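Local coordinates for protein L-asparaginase I (Vibrio cholerae, PDB 2OCD) that probably hydrolyses L-asparagine to L-aspartate and ammonium, working in the cytoplasm as a homotetramer, at residues I6-T11 and N134-A139; D74-Y79 and F203-I208. All coordinates share one frame; numbering follows the deposited sequence.

Interaction 1 (I6-T11 and N134-A139)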
loop_
_atom_site.group_PDB
_atom_site.type_symbol
_atom_site.label_atom_id
_atom_site.label_comp_id
_atom_site.label_asym_id
_atom_site.label_seq_id
_atom_site.Cartn_x
_atom_site.Cartn_y
_atom_site.Cartn_z
ATOM N N ILE B 6 -6.992 -19.200 29.441
ATOM C CA ILE B 6 -6.207 -19.654 28.260
ATOM C C ILE B 6 -4.922 -20.310 28.692
ATOM O O ILE B 6 -4.265 -19.873 29.640
ATOM C CB ILE B 6 -5.862 -18.512 27.290
ATOM C CG1 ILE B 6 -7.127 -17.684 27.009
ATOM C CG2 ILE B 6 -5.290 -19.054 25.988
ATOM C CD1 ILE B 6 -8.257 -18.473 26.227
ATOM N N TYR B 7 -4.583 -21.376 28.004
ATOM C CA TYR B 7 -3.410 -22.127 28.310
ATOM C C TYR B 7 -2.337 -21.685 27.311
ATOM O O TYR B 7 -2.585 -21.721 26.101
ATOM C CB TYR B 7 -3.729 -23.597 28.148
ATOM C CG TYR B 7 -2.564 -24.523 28.206
ATOM C CD1 TYR B 7 -2.122 -25.020 29.420
ATOM C CD2 TYR B 7 -1.942 -24.954 27.050
ATOM C CE1 TYR B 7 -1.063 -25.898 29.485
ATOM C CE2 TYR B 7 -0.891 -25.836 27.091
ATOM C CZ TYR B 7 -0.448 -26.307 28.307
ATOM O OH TYR B 7 0.589 -27.192 28.371
ATOM N N ILE B 8 -1.173 -21.243 27.832
ATOM C CA ILE B 8 -0.059 -20.881 27.010
ATOM C C ILE B 8 0.980 -21.937 27.090
ATOM O O ILE B 8 1.464 -22.270 28.182
ATOM C CB ILE B 8 0.617 -19.660 27.499
ATOM C CG1 ILE B 8 -0.380 -18.512 27.622
ATOM C CG2 ILE B 8 1.734 -19.294 26.549
ATOM C CD1 ILE B 8 0.225 -17.336 28.381
ATOM N N ALA B 9 1.319 -22.476 25.925
ATOM C CA ALA B 9 2.349 -23.481 25.792
ATOM C C ALA B 9 3.598 -22.783 25.218
ATOM O O ALA B 9 3.600 -22.379 24.040
ATOM C CB ALA B 9 1.854 -24.560 24.851
ATOM N N TYR B 10 4.629 -22.581 26.047
ATOM C CA TYR B 10 5.898 -21.950 25.568
ATOM C C TYR B 10 6.746 -23.069 25.107
ATOM O O TYR B 10 7.415 -23.704 25.908
ATOM C CB TYR B 10 6.634 -21.131 26.654
ATOM C CG TYR B 10 7.975 -20.587 26.230
ATOM C CD1 TYR B 10 8.163 -20.054 24.954
ATOM C CD2 TYR B 10 9.048 -20.576 27.090
ATOM C CE1 TYR B 10 9.391 -19.542 24.544
ATOM C CE2 TYR B 10 10.289 -20.069 26.697
ATOM C CZ TYR B 10 10.456 -19.551 25.432
ATOM O OH TYR B 10 11.706 -19.080 24.999
ATOM N N THR B 11 6.687 -23.330 23.813
ATOM C CA THR B 11 7.354 -24.468 23.224
ATOM C C THR B 11 8.820 -24.143 22.935
ATOM O O THR B 11 9.684 -25.028 22.924
ATOM C CB THR B 11 6.657 -24.852 21.947
ATOM O OG1 THR B 11 6.916 -23.864 20.951
ATOM C CG2 THR B 11 5.141 -24.929 22.184
ATOM N N ASN B 134 -2.590 -9.580 22.350
ATOM C CA ASN B 134 -3.778 -9.723 21.515
ATOM C C ASN B 134 -4.168 -11.174 21.195
ATOM O O ASN B 134 -5.356 -11.447 20.943
ATOM C CB ASN B 134 -3.593 -8.955 20.206
ATOM C CG ASN B 134 -3.659 -7.439 20.373
ATOM O OD1 ASN B 134 -4.050 -6.927 21.432
ATOM N ND2 ASN B 134 -3.258 -6.710 19.307
ATOM N N ALA B 135 -3.183 -12.083 21.151
ATOM C CA ALA B 135 -3.465 -13.496 20.941
ATOM C C ALA B 135 -4.337 -13.923 22.072
ATOM O O ALA B 135 -5.369 -14.585 21.864
ATOM C CB ALA B 135 -2.197 -14.356 20.937
ATOM N N LEU B 136 -3.927 -13.537 23.281
ATOM C CA LEU B 136 -4.735 -13.821 24.437
ATOM C C LEU B 136 -6.115 -13.162 24.337
ATOM O O LEU B 136 -7.123 -13.830 24.515
ATOM C CB LEU B 136 -4.014 -13.432 25.734
ATOM C CG LEU B 136 -2.955 -14.448 26.236
ATOM C CD1 LEU B 136 -2.253 -13.961 27.540
ATOM C CD2 LEU B 136 -3.530 -15.871 26.439
ATOM N N HIS B 137 -6.170 -11.877 24.029
ATOM C CA HIS B 137 -7.442 -11.188 23.939
ATOM C C HIS B 137 -8.352 -11.814 22.860
ATOM O O HIS B 137 -9.563 -11.965 23.074
ATOM C CB HIS B 137 -7.221 -9.684 23.675
ATOM C CG HIS B 137 -8.481 -8.894 23.485
ATOM N ND1 HIS B 137 -9.463 -8.809 24.445
ATOM C CD2 HIS B 137 -8.898 -8.120 22.453
ATOM C CE1 HIS B 137 -10.434 -8.020 24.014
ATOM N NE2 HIS B 137 -10.109 -7.581 22.810
ATOM N N VAL B 138 -7.761 -12.191 21.726
ATOM C CA VAL B 138 -8.506 -12.720 20.560
ATOM C C VAL B 138 -9.044 -14.131 20.822
ATOM O O VAL B 138 -10.191 -14.435 20.501
ATOM C CB VAL B 138 -7.610 -12.664 19.293
ATOM C CG1 VAL B 138 -8.145 -13.499 18.209
ATOM C CG2 VAL B 138 -7.513 -11.243 18.808
ATOM N N ALA B 139 -8.220 -14.974 21.413
ATOM C CA ALA B 139 -8.641 -16.266 21.968
ATOM C C ALA B 139 -9.867 -16.207 22.873
ATOM O O ALA B 139 -10.695 -17.064 22.807
ATOM C CB ALA B 139 -7.481 -16.884 22.756
#
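Ile6 and Leu136 make the main contact between strand 6-11 and helix 134-139, a worked example of how a helix is seated on a sheet by a few branched apolar groups. The two elements run roughly antiparallel, their directions 143° apart and their axes 9.8 Å from each other at closest approach. All the contacts across them are apolar. The methyl CD2 of Leu136 lies against the branch point of Ile6, 3.6 Å from CB, and also meets the gamma methyl, with Ile6 CG2 3.7 Å from Leu136 CD2. Ile6 and Leu136 lie side by side, pointing opposite ways. The longer arm of Ile6 continues to the next turn of the helix, where its CD1 approaches Ala139 CB at 3.9 Å. Chi1 of -48° sets CG1 beside the backbone N and CG2 beside the carbonyl carbon; CG2 thus faces Leu136, and the further bend at chi2 (-66°) takes CD1 to Ala139. Leu136 uses its second methyl more loosely, CD1 coming to 4.3 Å from Ile8 CD1.

The hydrogen bonds nearest this contact are backbone ones. Ile6 pairs with Leu48 and Thr50 of strand 48-58; on the strand's other edge the backbone of Tyr7 pairs with Gly84 and Val86 of strand 84-88, while its side chain turns away from helix 134-139. Within the helix, Ala139 N bonds to Ala135 O at 2.9 Å. Leu136 also packs on Val86, and Ala139 on Ile113 of strand 112-115, extending the apolar layer.

Every touching residue is buried, and the two segments bury 187 Å² between them, both sides summed. Its chemistry implies that, at this contact, the helix is probably held by close fit and exclusion of water rather than by directed bonds.

Interaction 2 (D74-Y79 and F203-I208); sequences DIAANY and FKVNPI
Ala76 and Val205 mark the nearest backbone approach, their CA atoms 6.7 Å apart, where the last turns of helix 65-78 face the short strand 204-205. The principal side-chain contact lies just beyond, between Tyr79 and Phe203, and illustrates how an offset stack can join a helix to a passing chain. The ring planes are within 3° of parallel and the centroids 3.8 Å apart. Each ring is displaced over the other: Phe203 CD2 lies over the middle of the tyrosine ring, 3.5 Å above its plane, while Tyr79 CE1 sits over the middle of the phenylalanine ring. The hydroxyl end of the tyrosine consequently reaches the root of its partner, with Tyr79 OH 3.7 Å from Phe203 CB. In both residues CG is anti to the backbone N (chi1 -170° in Tyr79, 166° in Phe203), which extends each ring from its own chain into the gap between them.

Beside the stack, smaller groups meet. Ala76 CA stands at the edge of the Phe203 ring, close to its plane, 4.1 Å from CE2. The methyl of Ala76 meets the valine, CB to Val205 CG2 being 3.7 Å. The tyrosine is fixed further by Gly109 N, which is hydrogen-bonded to its OH, and by a cation-pi contact with Lys110.

On the other side of the strand, Lys204 NZ donates to Asn206 OD1 at 2.7 Å, in the carbonyl plane, and also forms a salt bridge with Glu106. Backbone bonds from Lys204 to Glu106 join strand 204-205 to strand 105-106 as a small antiparallel ribbon. This is structural packing away from the predicted catalytic and substrate-binding residues, placed on the connection that leads into the four-stranded parallel sheet beginning with strand 213-217, an arrangement belonging to the two-domain alpha/beta fold of asparaginases.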
loop_
_atom_site.group_PDB
_atom_site.type_symbol
_atom_site.label_atom_id
_atom_site.label_comp_id
_atom_site.label_asym_id
_atom_site.label_seq_id
_atom_site.Cartn_x
_atom_site.Cartn_y
_atom_site.Cartn_z
ATOM N N ASP B 74 -0.089 -32.325 24.025
ATOM C CA ASP B 74 -0.126 -31.438 25.161
ATOM C C ASP B 74 -1.479 -30.726 25.120
ATOM O O ASP B 74 -2.271 -30.761 26.072
ATOM C CB ASP B 74 1.051 -30.484 25.046
ATOM C CG ASP B 74 1.064 -29.444 26.111
ATOM O OD1 ASP B 74 1.583 -28.313 25.930
ATOM O OD2 ASP B 74 0.527 -29.748 27.149
ATOM N N ILE B 75 -1.798 -30.154 23.976
ATOM C CA ILE B 75 -3.126 -29.578 23.795
ATOM C C ILE B 75 -4.292 -30.527 24.216
ATOM O O ILE B 75 -5.175 -30.122 25.035
ATOM C CB ILE B 75 -3.296 -29.050 22.340
ATOM C CG1 ILE B 75 -2.320 -27.907 22.123
ATOM C CG2 ILE B 75 -4.751 -28.529 22.087
ATOM C CD1 ILE B 75 -2.525 -26.811 23.135
ATOM N N ALA B 76 -4.291 -31.744 23.661
ATOM C CA ALA B 76 -5.296 -32.780 23.963
ATOM C C ALA B 76 -5.467 -32.990 25.467
ATOM O O ALA B 76 -6.595 -33.049 25.981
ATOM C CB ALA B 76 -4.899 -34.119 23.327
ATOM N N ALA B 77 -4.335 -33.101 26.161
ATOM C CA ALA B 77 -4.343 -33.336 27.579
ATOM C C ALA B 77 -4.990 -32.150 28.250
ATOM O O ALA B 77 -5.631 -32.320 29.269
ATOM C CB ALA B 77 -2.966 -33.525 28.095
ATOM N N ASN B 78 -4.839 -30.957 27.701
ATOM C CA ASN B 78 -5.366 -29.789 28.375
ATOM C C ASN B 78 -6.683 -29.323 27.774
ATOM O O ASN B 78 -7.299 -28.320 28.229
ATOM C CB ASN B 78 -4.322 -28.675 28.368
ATOM C CG ASN B 78 -3.213 -28.941 29.339
ATOM O OD1 ASN B 78 -2.073 -29.253 28.955
ATOM N ND2 ASN B 78 -3.539 -28.864 30.618
ATOM N N TYR B 79 -7.128 -30.062 26.770
ATOM C CA TYR B 79 -8.264 -29.627 25.969
ATOM C C TYR B 79 -9.503 -29.242 26.764
ATOM O O TYR B 79 -10.162 -28.256 26.444
ATOM C CB TYR B 79 -8.647 -30.677 24.943
ATOM C CG TYR B 79 -9.643 -30.149 23.973
ATOM C CD1 TYR B 79 -9.253 -29.296 22.943
ATOM C CD2 TYR B 79 -11.002 -30.452 24.098
ATOM C CE1 TYR B 79 -10.169 -28.794 22.039
ATOM C CE2 TYR B 79 -11.929 -29.939 23.198
ATOM C CZ TYR B 79 -11.498 -29.122 22.160
ATOM O OH TYR B 79 -12.397 -28.631 21.251
ATOM N N PHE B 203 -14.005 -33.733 19.719
ATOM C CA PHE B 203 -12.629 -33.353 19.442
ATOM C C PHE B 203 -11.750 -34.561 19.580
ATOM O O PHE B 203 -11.894 -35.326 20.527
ATOM C CB PHE B 203 -12.127 -32.272 20.397
ATOM C CG PHE B 203 -10.600 -32.073 20.378
ATOM C CD1 PHE B 203 -9.988 -31.339 19.386
ATOM C CD2 PHE B 203 -9.790 -32.624 21.379
ATOM C CE1 PHE B 203 -8.614 -31.142 19.399
ATOM C CE2 PHE B 203 -8.394 -32.437 21.372
ATOM C CZ PHE B 203 -7.822 -31.698 20.386
ATOM N N LYS B 204 -10.820 -34.708 18.642
ATOM C CA LYS B 204 -9.820 -35.744 18.724
ATOM C C LYS B 204 -8.495 -35.306 18.070
ATOM O O LYS B 204 -8.508 -34.540 17.119
ATOM C CB LYS B 204 -10.363 -36.955 18.014
ATOM C CG LYS B 204 -9.543 -38.184 18.220
ATOM C CD LYS B 204 -9.156 -38.827 16.872
ATOM C CE LYS B 204 -10.360 -39.389 16.100
ATOM N NZ LYS B 204 -9.924 -40.088 14.835
ATOM N N VAL B 205 -7.375 -35.819 18.574
ATOM C CA VAL B 205 -6.075 -35.674 17.934
ATOM C C VAL B 205 -5.620 -36.924 17.181
ATOM O O VAL B 205 -5.482 -37.992 17.765
ATOM C CB VAL B 205 -4.979 -35.343 18.947
ATOM C CG1 VAL B 205 -3.594 -35.321 18.232
ATOM C CG2 VAL B 205 -5.307 -34.018 19.661
ATOM N N ASN B 206 -5.335 -36.756 15.884
ATOM C CA ASN B 206 -4.911 -37.846 14.998
ATOM C C ASN B 206 -3.372 -37.861 14.881
ATOM O O ASN B 206 -2.773 -36.827 14.705
ATOM C CB ASN B 206 -5.536 -37.666 13.593
ATOM C CG ASN B 206 -7.090 -37.961 13.537
ATOM O OD1 ASN B 206 -7.639 -38.887 14.188
ATOM N ND2 ASN B 206 -7.780 -37.178 12.699
ATOM N N PRO B 207 -2.738 -39.034 14.893
ATOM C CA PRO B 207 -1.275 -39.117 14.922
ATOM C C PRO B 207 -0.588 -38.690 13.645
ATOM O O PRO B 207 -1.194 -38.693 12.561
ATOM C CB PRO B 207 -1.003 -40.598 15.107
ATOM C CG PRO B 207 -2.124 -41.244 14.433
ATOM C CD PRO B 207 -3.343 -40.366 14.747
ATOM N N ILE B 208 0.692 -38.346 13.797
ATOM C CA ILE B 208 1.544 -37.922 12.695
ATOM C C ILE B 208 2.966 -38.404 12.969
ATOM O O ILE B 208 3.435 -38.357 14.124
ATOM C CB ILE B 208 1.502 -36.415 12.589
ATOM C CG1 ILE B 208 1.934 -35.914 11.210
ATOM C CG2 ILE B 208 2.284 -35.819 13.750
ATOM C CD1 ILE B 208 1.079 -34.590 10.738
#

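Overall arrangement
From the N terminus the chain lays down strand 6-11, then residues 74-79 at the end region of helix 65-78, helix 134-139 and finally residues 203-208. The segments therefore alternate: interaction 1 closes a loop with 122 residues between its ends, interaction 2 one with 123, and the two loops cross rather than nest. Interaction 1 ties the large mixed sheet to a helix on one of its faces; interaction 2 ties a helix to the chain heading for strand 213-217. Their centres are 17 Å apart, yet they meet on the sheet face bearing Tyr7, whose OH lies 2.8 Å from Asp74 OD2, a probable but weak hydrogen bond.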